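Local coordinates for uncharacterized protein AF_1382 (Archaeoglobus fulgidus DSM 4304, PDB 2QVO) that is of unknown function but has a winged helix-turn-helix fold and probably binds DNA as a transcriptional regulator, at residues A[19-24]-A[29-34]; A[12-17]-A[52-57]; A[61-66]-A[70-75]; A[8-13]-A[82-87]. One frame throughout, in Å; residues are numbered along the deposited sequence.

Contact 1 (A[19-24]-A[29-34])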
loop_
_atom_site.group_PDB
_atom_site.type_symbol
_atom_site.label_atom_id
_atom_site.label_comp_id
_atom_site.label_asym_id
_atom_site.label_seq_id
_atom_site.Cartn_x
_atom_site.Cartn_y
_atom_site.Cartn_z
ATOM N N MET A 19 1.596 -2.448 2.944
ATOM C CA MET A 19 2.557 -3.546 2.957
ATOM C C MET A 19 2.365 -4.381 1.697
ATOM O O MET A 19 3.330 -4.905 1.169
ATOM C CB MET A 19 2.452 -4.400 4.226
ATOM C CG MET A 19 2.859 -3.614 5.533
ATOM S SD MET A 19 4.325 -2.593 5.370
ATOM C CE MET A 19 5.566 -3.871 5.487
ATOM N N THR A 20 1.126 -4.453 1.205
ATOM C CA THR A 20 0.870 -5.120 -0.095
ATOM C C THR A 20 1.617 -4.462 -1.248
ATOM O O THR A 20 2.230 -5.150 -2.076
ATOM C CB THR A 20 -0.652 -5.195 -0.428
ATOM O OG1 THR A 20 -1.317 -5.984 0.568
ATOM C CG2 THR A 20 -0.871 -5.845 -1.798
ATOM N N ILE A 21 1.567 -3.133 -1.320
ATOM C CA ILE A 21 2.312 -2.387 -2.336
ATOM C C ILE A 21 3.807 -2.650 -2.176
ATOM O O ILE A 21 4.510 -2.890 -3.152
ATOM C CB ILE A 21 2.028 -0.861 -2.237
ATOM C CG1 ILE A 21 0.526 -0.586 -2.389
ATOM C CG2 ILE A 21 2.842 -0.051 -3.280
ATOM C CD1 ILE A 21 0.117 0.844 -1.983
ATOM N N TYR A 22 4.279 -2.588 -0.935
ATOM C CA TYR A 22 5.684 -2.810 -0.616
ATOM C C TYR A 22 6.180 -4.174 -1.134
ATOM O O TYR A 22 7.142 -4.234 -1.923
ATOM C CB TYR A 22 5.882 -2.668 0.901
ATOM C CG TYR A 22 7.281 -2.990 1.381
ATOM C CD1 TYR A 22 8.333 -2.087 1.190
ATOM C CD2 TYR A 22 7.548 -4.198 2.015
ATOM C CE1 TYR A 22 9.627 -2.395 1.627
ATOM C CE2 TYR A 22 8.834 -4.511 2.463
ATOM C CZ TYR A 22 9.858 -3.612 2.266
ATOM O OH TYR A 22 11.121 -3.948 2.704
ATOM N N TYR A 23 5.520 -5.249 -0.713
ATOM C CA TYR A 23 5.949 -6.600 -1.081
ATOM C C TYR A 23 5.774 -6.884 -2.566
ATOM O O TYR A 23 6.623 -7.519 -3.177
ATOM C CB TYR A 23 5.256 -7.662 -0.239
ATOM C CG TYR A 23 5.812 -7.706 1.165
ATOM C CD1 TYR A 23 7.135 -8.110 1.395
ATOM C CD2 TYR A 23 5.038 -7.324 2.248
ATOM C CE1 TYR A 23 7.660 -8.147 2.672
ATOM C CE2 TYR A 23 5.557 -7.345 3.541
ATOM C CZ TYR A 23 6.866 -7.761 3.740
ATOM O OH TYR A 23 7.387 -7.798 5.013
ATOM N N GLU A 24 4.684 -6.393 -3.144
ATOM C CA GLU A 24 4.459 -6.586 -4.585
ATOM C C GLU A 24 5.550 -5.881 -5.424
ATOM O O GLU A 24 6.100 -6.468 -6.363
ATOM C CB GLU A 24 3.051 -6.113 -4.964
ATOM C CG GLU A 24 2.713 -6.236 -6.446
ATOM C CD GLU A 24 2.457 -7.667 -6.916
ATOM O OE1 GLU A 24 1.741 -7.807 -7.927
ATOM O OE2 GLU A 24 2.982 -8.639 -6.315
ATOM N N ASN A 29 6.872 -6.613 -9.378
ATOM C CA ASN A 29 5.635 -6.371 -10.087
ATOM C C ASN A 29 5.297 -4.897 -10.142
ATOM O O ASN A 29 5.533 -4.171 -9.156
ATOM C CB ASN A 29 4.472 -7.108 -9.414
ATOM C CG ASN A 29 4.484 -8.600 -9.685
ATOM O OD1 ASN A 29 4.305 -9.413 -8.778
ATOM N ND2 ASN A 29 4.710 -8.966 -10.933
ATOM N N ASP A 30 4.729 -4.455 -11.272
ATOM C CA ASP A 30 3.966 -3.204 -11.293
ATOM C C ASP A 30 2.789 -3.473 -10.357
ATOM O O ASP A 30 2.233 -4.575 -10.355
ATOM C CB ASP A 30 3.437 -2.860 -12.691
ATOM C CG ASP A 30 4.518 -2.336 -13.639
ATOM O OD1 ASP A 30 5.425 -1.611 -13.201
ATOM O OD2 ASP A 30 4.447 -2.653 -14.838
ATOM N N VAL A 31 2.453 -2.503 -9.510
ATOM C CA VAL A 31 1.387 -2.712 -8.551
ATOM C C VAL A 31 0.092 -2.129 -9.093
ATOM O O VAL A 31 -0.034 -0.932 -9.263
ATOM C CB VAL A 31 1.700 -2.130 -7.127
ATOM C CG1 VAL A 31 0.636 -2.613 -6.138
ATOM C CG2 VAL A 31 3.071 -2.579 -6.645
ATOM N N TYR A 32 -0.875 -2.996 -9.362
ATOM C CA TYR A 32 -2.175 -2.539 -9.854
ATOM C C TYR A 32 -3.168 -2.440 -8.728
ATOM O O TYR A 32 -3.207 -3.296 -7.857
ATOM C CB TYR A 32 -2.699 -3.522 -10.897
ATOM C CG TYR A 32 -1.687 -3.831 -11.973
ATOM C CD1 TYR A 32 -1.257 -2.839 -12.840
ATOM C CD2 TYR A 32 -1.143 -5.111 -12.106
ATOM C CE1 TYR A 32 -0.334 -3.096 -13.824
ATOM C CE2 TYR A 32 -0.208 -5.389 -13.096
ATOM C CZ TYR A 32 0.186 -4.372 -13.957
ATOM O OH TYR A 32 1.106 -4.605 -14.944
ATOM N N ILE A 33 -4.019 -1.418 -8.773
ATOM C CA ILE A 33 -5.017 -1.237 -7.725
ATOM C C ILE A 33 -5.907 -2.467 -7.578
ATOM O O ILE A 33 -6.277 -2.819 -6.469
ATOM C CB ILE A 33 -5.854 0.059 -7.922
ATOM C CG1 ILE A 33 -6.394 0.538 -6.563
ATOM C CG2 ILE A 33 -6.937 -0.142 -8.965
ATOM C CD1 ILE A 33 -6.544 2.056 -6.431
ATOM N N GLN A 34 -6.201 -3.124 -8.706
ATOM C CA GLN A 34 -7.013 -4.345 -8.755
ATOM C C GLN A 34 -6.362 -5.487 -7.965
ATOM O O GLN A 34 -7.040 -6.216 -7.246
ATOM C CB GLN A 34 -7.223 -4.787 -10.220
ATOM C CG GLN A 34 -7.875 -3.750 -11.147
ATOM C CD GLN A 34 -6.946 -2.636 -11.625
ATOM O OE1 GLN A 34 -5.732 -2.768 -11.597
ATOM N NE2 GLN A 34 -7.534 -1.523 -12.083
HETATM O O HOH W 1 0.128 -5.836 -9.229
#
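Glu24 and Ile21 of helix 12-26 meet Asn29 and Val31 in a mixed polar and apolar contact, where the chain comes back from the end of that helix into the short strand 31-32. The backbone closes the turn through Asn29 N, which donates to Glu24 O at 3.1 Å. Two residues on, Val31 turns its side chain toward the helix; its CG2 lies 3.7 Å from Glu24 CG and 4.2 Å from Ile21 CG2. Glu24 runs past Val31 in the opposite sense, and the bend at its chi2 (74°) brings the carboxylate beside Asn29 CB, with OE1 turned to a bridging water. In this winged-helix fold the short strand that follows helix 12-26 joins the wing hairpin; accordingly Val31 pairs through its backbone with Ile71, and Tyr32 occupies the N-cap position of helix 33-39. The water links the two segments at this point, donating to Glu24 OE1 (2.9 Å) and Asp30 O (2.7 Å) and accepting from Tyr32 N (3.0 Å). With an alanine in place of Glu24, the water would probably lose one of its two acceptors and Val31 CG2 the methylene that covers it. Deeper in, Ile21 continues to Ile36, Ile51 and Leu73, while Val31 also touches Ile36.

Contact 2 (A[12-17]-A[52-57])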
loop_
_atom_site.group_PDB
_atom_site.type_symbol
_atom_site.label_atom_id
_atom_site.label_comp_id
_atom_site.label_asym_id
_atom_site.label_seq_id
_atom_site.Cartn_x
_atom_site.Cartn_y
_atom_site.Cartn_z
ATOM N N GLU A 12 -5.460 -1.343 10.593
ATOM C CA GLU A 12 -5.164 -2.601 9.909
ATOM C C GLU A 12 -5.406 -2.562 8.397
ATOM O O GLU A 12 -4.613 -3.105 7.639
ATOM C CB GLU A 12 -5.926 -3.771 10.540
ATOM C CG GLU A 12 -7.436 -3.541 10.679
ATOM C CD GLU A 12 -8.255 -4.816 10.562
ATOM O OE1 GLU A 12 -7.684 -5.878 10.232
ATOM O OE2 GLU A 12 -9.485 -4.747 10.784
ATOM N N LYS A 13 -6.486 -1.909 7.971
ATOM C CA LYS A 13 -6.803 -1.836 6.540
ATOM C C LYS A 13 -5.775 -1.008 5.767
ATOM O O LYS A 13 -5.290 -1.445 4.723
ATOM C CB LYS A 13 -8.238 -1.334 6.313
ATOM C CG LYS A 13 -9.330 -2.290 6.838
ATOM C CD LYS A 13 -9.223 -3.696 6.225
ATOM C CE LYS A 13 -10.369 -4.616 6.666
ATOM N NZ LYS A 13 -10.202 -5.138 8.063
ATOM N N ALA A 14 -5.413 0.161 6.293
ATOM C CA ALA A 14 -4.400 1.015 5.661
ATOM C C ALA A 14 -3.024 0.353 5.670
ATOM O O ALA A 14 -2.267 0.447 4.687
ATOM C CB ALA A 14 -4.342 2.385 6.340
ATOM N N LEU A 15 -2.707 -0.318 6.778
ATOM C CA LEU A 15 -1.457 -1.080 6.897
ATOM C C LEU A 15 -1.332 -2.162 5.823
ATOM O O LEU A 15 -0.298 -2.248 5.146
ATOM C CB LEU A 15 -1.348 -1.744 8.276
ATOM C CG LEU A 15 -0.153 -2.696 8.380
ATOM C CD1 LEU A 15 1.122 -1.898 8.443
ATOM C CD2 LEU A 15 -0.281 -3.629 9.579
ATOM N N GLU A 16 -2.373 -2.988 5.698
ATOM C CA GLU A 16 -2.395 -4.090 4.734
ATOM C C GLU A 16 -2.197 -3.574 3.308
ATOM O O GLU A 16 -1.511 -4.216 2.514
ATOM C CB GLU A 16 -3.710 -4.872 4.795
ATOM C CG GLU A 16 -3.836 -5.849 5.959
ATOM C CD GLU A 16 -5.259 -6.383 6.117
ATOM O OE1 GLU A 16 -6.005 -6.444 5.103
ATOM O OE2 GLU A 16 -5.633 -6.739 7.255
ATOM N N ILE A 17 -2.801 -2.434 2.990
ATOM C CA ILE A 17 -2.637 -1.823 1.664
ATOM C C ILE A 17 -1.178 -1.403 1.432
ATOM O O ILE A 17 -0.558 -1.738 0.405
ATOM C CB ILE A 17 -3.652 -0.665 1.447
ATOM C CG1 ILE A 17 -5.068 -1.254 1.395
ATOM C CG2 ILE A 17 -3.365 0.101 0.150
ATOM C CD1 ILE A 17 -6.178 -0.267 1.705
ATOM N N LYS A 52 -5.531 7.372 -2.298
ATOM C CA LYS A 52 -5.588 8.833 -2.435
ATOM C C LYS A 52 -5.031 9.531 -1.184
ATOM O O LYS A 52 -4.357 10.558 -1.285
ATOM C CB LYS A 52 -7.010 9.316 -2.763
ATOM C CG LYS A 52 -7.561 8.852 -4.139
ATOM C CD LYS A 52 -6.964 9.620 -5.314
ATOM N N LYS A 53 -5.287 8.957 -0.014
ATOM C CA LYS A 53 -4.733 9.507 1.228
ATOM C C LYS A 53 -3.208 9.342 1.264
ATOM O O LYS A 53 -2.488 10.263 1.683
ATOM C CB LYS A 53 -5.395 8.884 2.459
ATOM C CG LYS A 53 -6.890 9.262 2.601
ATOM C CD LYS A 53 -7.480 8.796 3.935
ATOM C CE LYS A 53 -8.880 9.349 4.148
ATOM N N PHE A 54 -2.723 8.185 0.813
ATOM C CA PHE A 54 -1.278 7.938 0.716
ATOM C C PHE A 54 -0.619 8.911 -0.252
ATOM O O PHE A 54 0.487 9.404 0.007
ATOM C CB PHE A 54 -0.964 6.495 0.280
ATOM C CG PHE A 54 -1.180 5.460 1.353
ATOM C CD1 PHE A 54 -1.162 5.803 2.701
ATOM C CD2 PHE A 54 -1.353 4.127 1.015
ATOM C CE1 PHE A 54 -1.353 4.835 3.689
ATOM C CE2 PHE A 54 -1.536 3.158 2.000
ATOM C CZ PHE A 54 -1.546 3.520 3.337
ATOM N N GLU A 55 -1.295 9.153 -1.375
ATOM C CA GLU A 55 -0.847 10.099 -2.396
ATOM C C GLU A 55 -0.761 11.519 -1.790
ATOM O O GLU A 55 0.237 12.222 -1.984
ATOM C CB GLU A 55 -1.801 10.033 -3.599
ATOM C CG GLU A 55 -1.324 10.679 -4.890
ATOM C CD GLU A 55 -2.373 10.609 -6.006
ATOM O OE1 GLU A 55 -3.584 10.435 -5.711
ATOM O OE2 GLU A 55 -1.986 10.734 -7.187
ATOM N N GLU A 56 -1.790 11.910 -1.035
ATOM C CA GLU A 56 -1.816 13.193 -0.307
ATOM C C GLU A 56 -0.635 13.324 0.650
ATOM O O GLU A 56 -0.019 14.393 0.743
ATOM C CB GLU A 56 -3.145 13.348 0.452
ATOM C CD GLU A 56 -4.766 14.842 1.736
ATOM O OE1 GLU A 56 -5.246 13.876 2.379
ATOM N N ALA A 57 -0.322 12.227 1.346
ATOM C CA ALA A 57 0.798 12.140 2.286
ATOM C C ALA A 57 2.161 11.951 1.607
ATOM O O ALA A 57 3.183 11.731 2.281
ATOM C CB ALA A 57 0.548 11.007 3.280
#
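Ala14 is where helix 12-26 first meets Phe54, near the end of helix 44-56. Its methyl points toward that helix, and CB lies 4.3 Å from Phe54 CZ. Closer still is the backbone: Ala14 O sits in the plane of the phenyl ring, at its edge, 3.4 Å from Phe54 CZ, while Phe54 CE2 is 3.9 Å from the same oxygen. Glu16 reaches Val40 instead, so helix 12-26 serves more than one neighbour. One turn on from Ala14 the chain presents Ile17, whose CG2 comes obliquely to the ring at 4.0 Å from Phe54 CE2; its chi1 of -67° sets that methyl anti to the backbone N. Ile17 also packs on Ile50 and Ile51, carrying the interface back along helix 44-56 into the core. Phe54 thus reaches across from helix 44-56 between the two segments, whose nearest CA atoms, those of Ala14 and Phe54, are 9.1 Å apart, and it touches Met59 and Val60 as the chain runs on toward the wing. This is the packing of helix 12-26 on helix 44-56 in a winged helix-turn-helix domain, the latter being probably the DNA-recognition helix by analogy with that family. The contact between these segments is small, 108 Å² in all, and mostly apolar, with one carbonyl oxygen at the ring edge; the positively polarised ring hydrogens make this a weakly favourable C-H...O-like approach, probably adding a small electrostatic term to the apolar packing.

Contact 3 (A[61-66]-A[70-75])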
loop_
_atom_site.group_PDB
_atom_site.type_symbol
_atom_site.label_atom_id
_atom_site.label_comp_id
_atom_site.label_asym_id
_atom_site.label_seq_id
_atom_site.Cartn_x
_atom_site.Cartn_y
_atom_site.Cartn_z
ATOM N N GLU A 61 2.716 7.348 -5.493
ATOM C CA GLU A 61 2.285 8.048 -6.683
ATOM C C GLU A 61 1.415 7.103 -7.514
ATOM O O GLU A 61 1.623 5.884 -7.501
ATOM C CB GLU A 61 3.484 8.535 -7.503
ATOM C CG GLU A 61 4.149 9.773 -6.939
ATOM C CD GLU A 61 5.458 10.118 -7.633
ATOM O OE1 GLU A 61 5.569 9.910 -8.861
ATOM O OE2 GLU A 61 6.372 10.613 -6.939
ATOM N N CYS A 62 0.426 7.677 -8.193
ATOM C CA CYS A 62 -0.467 6.937 -9.082
ATOM C C CYS A 62 -0.248 7.344 -10.515
ATOM O O CYS A 62 0.064 8.503 -10.804
ATOM C CB CYS A 62 -1.922 7.262 -8.768
ATOM S SG CYS A 62 -2.427 6.811 -7.146
ATOM N N GLU A 63 -0.432 6.401 -11.428
ATOM C CA GLU A 63 -0.619 6.782 -12.811
ATOM C C GLU A 63 -1.528 5.801 -13.533
ATOM O O GLU A 63 -1.687 4.658 -13.112
ATOM C CB GLU A 63 0.714 7.000 -13.533
ATOM C CG GLU A 63 1.493 5.757 -13.888
ATOM C CD GLU A 63 2.769 6.109 -14.622
ATOM O OE1 GLU A 63 3.713 6.606 -13.967
ATOM O OE2 GLU A 63 2.824 5.911 -15.856
ATOM N N LEU A 64 -2.158 6.278 -14.597
ATOM C CA LEU A 64 -3.030 5.434 -15.395
ATOM C C LEU A 64 -2.272 4.939 -16.608
ATOM O O LEU A 64 -1.613 5.717 -17.302
ATOM C CB LEU A 64 -4.295 6.181 -15.823
ATOM C CG LEU A 64 -5.363 6.453 -14.753
ATOM C CD1 LEU A 64 -6.572 7.123 -15.380
ATOM C CD2 LEU A 64 -5.787 5.180 -14.030
ATOM N N GLU A 65 -2.334 3.630 -16.815
ATOM C CA GLU A 65 -1.842 2.998 -18.020
ATOM C C GLU A 65 -3.075 2.412 -18.703
ATOM O O GLU A 65 -3.535 1.316 -18.365
ATOM C CB GLU A 65 -0.803 1.931 -17.673
ATOM C CG GLU A 65 -0.278 1.115 -18.857
ATOM C CD GLU A 65 0.364 -0.196 -18.412
ATOM O OE1 GLU A 65 1.473 -0.149 -17.847
ATOM O OE2 GLU A 65 -0.228 -1.275 -18.635
ATOM N N GLY A 66 -3.632 3.170 -19.643
ATOM C CA GLY A 66 -4.905 2.797 -20.268
ATOM C C GLY A 66 -6.042 2.937 -19.273
ATOM O O GLY A 66 -6.315 4.034 -18.782
ATOM N N ILE A 70 -1.869 2.224 -11.765
ATOM C CA ILE A 70 -0.623 1.685 -11.229
ATOM C C ILE A 70 -0.141 2.563 -10.069
ATOM O O ILE A 70 -0.151 3.788 -10.153
ATOM C CB ILE A 70 0.465 1.595 -12.303
ATOM C CG1 ILE A 70 0.019 0.621 -13.407
ATOM C CG2 ILE A 70 1.804 1.140 -11.685
ATOM C CD1 ILE A 70 0.960 0.556 -14.583
ATOM N N ILE A 71 0.270 1.910 -8.991
ATOM C CA ILE A 71 0.658 2.611 -7.765
ATOM C C ILE A 71 2.118 2.295 -7.460
ATOM O O ILE A 71 2.512 1.136 -7.480
ATOM C CB ILE A 71 -0.256 2.178 -6.620
ATOM C CG1 ILE A 71 -1.705 2.552 -6.962
ATOM C CG2 ILE A 71 0.175 2.837 -5.309
ATOM C CD1 ILE A 71 -2.682 1.474 -6.714
ATOM N N ARG A 72 2.918 3.321 -7.184
ATOM C CA ARG A 72 4.315 3.105 -6.792
ATOM C C ARG A 72 4.626 3.876 -5.514
ATOM O O ARG A 72 4.139 4.992 -5.343
ATOM C CB ARG A 72 5.276 3.506 -7.914
ATOM C CG ARG A 72 5.454 5.017 -8.136
ATOM C CD ARG A 72 6.539 5.299 -9.161
ATOM N NE ARG A 72 6.372 4.389 -10.296
ATOM C CZ ARG A 72 5.580 4.626 -11.339
ATOM N NH1 ARG A 72 4.903 5.772 -11.424
ATOM N NH2 ARG A 72 5.481 3.718 -12.306
ATOM N N LEU A 73 5.420 3.276 -4.630
ATOM C CA LEU A 73 5.879 3.965 -3.411
ATOM C C LEU A 73 6.888 5.035 -3.755
ATOM O O LEU A 73 7.769 4.819 -4.593
ATOM C CB LEU A 73 6.520 2.983 -2.418
ATOM C CG LEU A 73 5.598 2.021 -1.659
ATOM C CD1 LEU A 73 6.400 1.036 -0.846
ATOM C CD2 LEU A 73 4.621 2.774 -0.772
ATOM N N THR A 74 6.756 6.191 -3.110
ATOM C CA THR A 74 7.787 7.215 -3.164
ATOM C C THR A 74 8.907 6.758 -2.233
ATOM O O THR A 74 8.747 5.778 -1.508
ATOM C CB THR A 74 7.260 8.575 -2.701
ATOM O OG1 THR A 74 6.761 8.456 -1.359
ATOM C CG2 THR A 74 6.151 9.067 -3.635
ATOM N N ASP A 75 10.052 7.442 -2.267
ATOM C CA ASP A 75 11.125 7.119 -1.321
ATOM C C ASP A 75 10.607 7.160 0.121
ATOM O O ASP A 75 10.931 6.287 0.917
ATOM C CB ASP A 75 12.346 8.031 -1.527
ATOM C CG ASP A 75 13.109 7.708 -2.820
ATOM O OD1 ASP A 75 13.047 6.549 -3.291
ATOM O OD2 ASP A 75 13.781 8.617 -3.369
#
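Glu61 and Arg72, and again Glu63 and Ile70, form hydrogen-bonded pairs of the antiparallel hairpin that is the wing of this winged-helix fold. Each pair closes two bonds. Glu61 N gives to Arg72 O at 2.8 Å and Arg72 N returns to Glu61 O at 2.9 Å; Ile70 N meets Glu63 O at 2.8 Å, and Glu63 N reaches Ile70 O at 2.9 Å. Between them, Cys62 and Ile71 make a non-hydrogen-bonded pair, where Cys62 CA approaches Ile70 O (3.3 Å) and Ile71 CA approaches Glu61 O (3.4 Å) as CA-H...O contacts. Glu63 and Arg72 each place CG between backbone N and carbonyl carbon (chi1 74° in both), and a bend at chi3 of Arg72 brings NH1 to Glu63 OE1, a 2.9 Å salt bridge on the anti side of the carboxylate, 34° out of its plane. The planes stand 79° apart, consistent with one N-H making the bond; Arg72 NH2 stays 3.8 Å from Glu63 OE1. Thr74 OG1 bonds to Lys58 O and caps helix 75-90 at Gly77 N. The backbone bonds satisfy the N-H and C=O groups of both pairs, in a ribbon whose one face mixes charges with Ile70, while the other, Cys62 and Ile71, is apolar and meets Ile51.

Contact 4 (A[8-13]-A[82-87])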
loop_
_atom_site.group_PDB
_atom_site.type_symbol
_atom_site.label_atom_id
_atom_site.label_comp_id
_atom_site.label_asym_id
_atom_site.label_seq_id
_atom_site.Cartn_x
_atom_site.Cartn_y
_atom_site.Cartn_z
ATOM N N LEU A 8 -3.724 -3.209 17.740
ATOM C CA LEU A 8 -3.460 -2.350 18.890
ATOM C C LEU A 8 -2.918 -0.991 18.455
ATOM O O LEU A 8 -3.415 0.052 18.880
ATOM C CB LEU A 8 -2.479 -3.025 19.850
ATOM C CG LEU A 8 -2.303 -2.363 21.218
ATOM C CD2 LEU A 8 -1.851 -3.381 22.253
ATOM N N LEU A 9 -1.896 -1.015 17.607
ATOM C CA LEU A 9 -1.188 0.202 17.205
ATOM C C LEU A 9 -1.538 0.741 15.829
ATOM O O LEU A 9 -1.426 1.942 15.591
ATOM C CB LEU A 9 0.328 -0.018 17.271
ATOM C CG LEU A 9 0.945 -0.057 18.668
ATOM C CD1 LEU A 9 2.375 -0.534 18.570
ATOM C CD2 LEU A 9 0.853 1.315 19.345
ATOM N N PHE A 10 -1.934 -0.150 14.924
ATOM C CA PHE A 10 -2.150 0.224 13.523
ATOM C C PHE A 10 -3.608 0.200 13.076
ATOM O O PHE A 10 -4.422 -0.572 13.580
ATOM C CB PHE A 10 -1.344 -0.706 12.610
ATOM C CG PHE A 10 0.137 -0.538 12.730
ATOM C CD1 PHE A 10 0.784 0.494 12.069
ATOM C CD2 PHE A 10 0.885 -1.415 13.509
ATOM C CE1 PHE A 10 2.165 0.648 12.177
ATOM C CE2 PHE A 10 2.266 -1.264 13.625
ATOM C CZ PHE A 10 2.901 -0.231 12.964
ATOM N N LYS A 11 -3.911 1.072 12.125
ATOM C CA LYS A 11 -5.107 0.958 11.301
ATOM C C LYS A 11 -4.855 -0.194 10.311
ATOM O O LYS A 11 -4.122 -0.033 9.330
ATOM C CB LYS A 11 -5.361 2.267 10.553
ATOM C CG LYS A 11 -5.524 3.523 11.436
ATOM C CD LYS A 11 -6.921 3.624 12.058
ATOM C CE LYS A 11 -6.979 4.651 13.206
ATOM N NZ LYS A 11 -6.714 6.053 12.758
ATOM N N GLU A 12 -5.460 -1.343 10.593
ATOM C CA GLU A 12 -5.164 -2.601 9.909
ATOM C C GLU A 12 -5.406 -2.562 8.397
ATOM O O GLU A 12 -4.613 -3.105 7.639
ATOM C CB GLU A 12 -5.926 -3.771 10.540
ATOM C CG GLU A 12 -7.436 -3.541 10.679
ATOM C CD GLU A 12 -8.255 -4.816 10.562
ATOM O OE1 GLU A 12 -7.684 -5.878 10.232
ATOM O OE2 GLU A 12 -9.485 -4.747 10.784
ATOM N N LYS A 13 -6.486 -1.909 7.971
ATOM C CA LYS A 13 -6.803 -1.836 6.540
ATOM C C LYS A 13 -5.775 -1.008 5.767
ATOM O O LYS A 13 -5.290 -1.445 4.723
ATOM C CB LYS A 13 -8.238 -1.334 6.313
ATOM C CG LYS A 13 -9.330 -2.290 6.838
ATOM C CD LYS A 13 -9.223 -3.696 6.225
ATOM C CE LYS A 13 -10.369 -4.616 6.666
ATOM N NZ LYS A 13 -10.202 -5.138 8.063
ATOM N N GLN A 82 9.307 -0.111 5.177
ATOM C CA GLN A 82 10.426 -0.887 5.681
ATOM C C GLN A 82 10.488 -0.895 7.214
ATOM O O GLN A 82 10.755 -1.938 7.830
ATOM C CB GLN A 82 11.725 -0.362 5.075
ATOM C CG GLN A 82 11.923 -0.848 3.648
ATOM C CD GLN A 82 13.035 -0.134 2.897
ATOM O OE1 GLN A 82 13.572 0.888 3.350
ATOM N NE2 GLN A 82 13.383 -0.672 1.737
ATOM N N GLN A 83 10.203 0.260 7.810
ATOM C CA GLN A 83 10.194 0.413 9.269
ATOM C C GLN A 83 9.012 -0.329 9.899
ATOM O O GLN A 83 9.155 -0.956 10.944
ATOM C CB GLN A 83 10.171 1.893 9.657
ATOM C CG GLN A 83 11.418 2.695 9.264
ATOM C CD GLN A 83 12.587 2.507 10.221
ATOM O OE1 GLN A 83 12.435 2.587 11.447
ATOM N NE2 GLN A 83 13.767 2.257 9.662
ATOM N N ILE A 84 7.855 -0.296 9.240
ATOM C CA ILE A 84 6.701 -1.061 9.705
ATOM C C ILE A 84 6.977 -2.577 9.657
ATOM O O ILE A 84 6.623 -3.322 10.578
ATOM C CB ILE A 84 5.424 -0.699 8.928
ATOM C CG1 ILE A 84 4.981 0.731 9.275
ATOM C CG2 ILE A 84 4.325 -1.711 9.236
ATOM C CD1 ILE A 84 3.814 1.272 8.450
ATOM N N LYS A 85 7.622 -3.025 8.580
ATOM C CA LYS A 85 8.066 -4.413 8.470
ATOM C C LYS A 85 8.861 -4.836 9.716
ATOM O O LYS A 85 8.595 -5.888 10.300
ATOM C CB LYS A 85 8.905 -4.612 7.203
ATOM C CG LYS A 85 9.400 -6.050 7.006
ATOM C CD LYS A 85 10.452 -6.141 5.907
ATOM C CE LYS A 85 10.763 -7.608 5.576
ATOM N NZ LYS A 85 11.138 -8.392 6.796
ATOM N N SER A 86 9.823 -4.018 10.126
ATOM C CA SER A 86 10.591 -4.339 11.337
ATOM C C SER A 86 9.714 -4.375 12.590
ATOM O O SER A 86 9.890 -5.249 13.434
ATOM C CB SER A 86 11.795 -3.414 11.521
ATOM O OG SER A 86 11.394 -2.070 11.649
ATOM N N ILE A 87 8.758 -3.451 12.698
ATOM C CA ILE A 87 7.821 -3.464 13.831
ATOM C C ILE A 87 7.003 -4.747 13.856
ATOM O O ILE A 87 6.906 -5.405 14.887
ATOM C CB ILE A 87 6.886 -2.231 13.845
ATOM C CG1 ILE A 87 7.709 -0.970 14.120
ATOM C CG2 ILE A 87 5.804 -2.384 14.928
ATOM C CD1 ILE A 87 6.993 0.300 13.821
#
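Phe10 pushes its ring toward helix 75-90, where it overlaps Ile84 and Ile87, side chains one turn apart. The two flanks of the ring do different work. Phe10 CE1 lies 4.0 Å from Ile84 CG1 and 4.1 Å from Ile84 CD1, an oblique approach in which the isoleucine and the ring lie alongside, pointing opposite ways. Phe10 CE2 is 3.9 Å from Ile87 CG2, and this methyl sits at the ring edge, in its plane. A chi1 of -67° turns the ring anti to the carbonyl carbon of Phe10, projecting it from the link between helix 6-9 and helix 12-26. Cut back to an alanine, this position is likely to leave Ile84 and Ile87 without their shared aromatic partner and the N-terminal link less firmly held to helix 75-90. Ile84 also packs on Leu18, so the ring extends an apolar seam between helix 12-26 and helix 75-90. On helix 75-90 itself, Gln83 O takes two donors from the same face of its plane, Ile87 N at 3.1 Å and Ser86 OG at 2.6 Å. Phe10 forms the whole bridge through carbon-to-carbon contact, apolar packing between the segment before helix 12-26 and helix 75-90 that depends on fit and lacks the directionality of polar bonds.

How the contacts relate
Helix 12-26 ties the set together: contact 2 uses its start and contact 1 its end, their centres about 12 Å apart, while contact 4 shares Glu12 and Lys13 with contact 2. Contacts 1 and 3 are joined through the sheet, centres about 10 Å apart, by a probable hydrogen bond from Ile71 N to Val31 O (2.9 Å) and by Tyr32 on Ile70. Leu15 on Ile84 links contacts 2 and 4, and Glu55 on Cys62 links 2 and 3. Tyr22 and Tyr23 touch Gln82 and Lys85, bringing contact 1 to helix 75-90. The wing of contact 3 and the Phe10 packing of contact 4 lie on opposite sides of the chain's centre, centres about 22 Å apart.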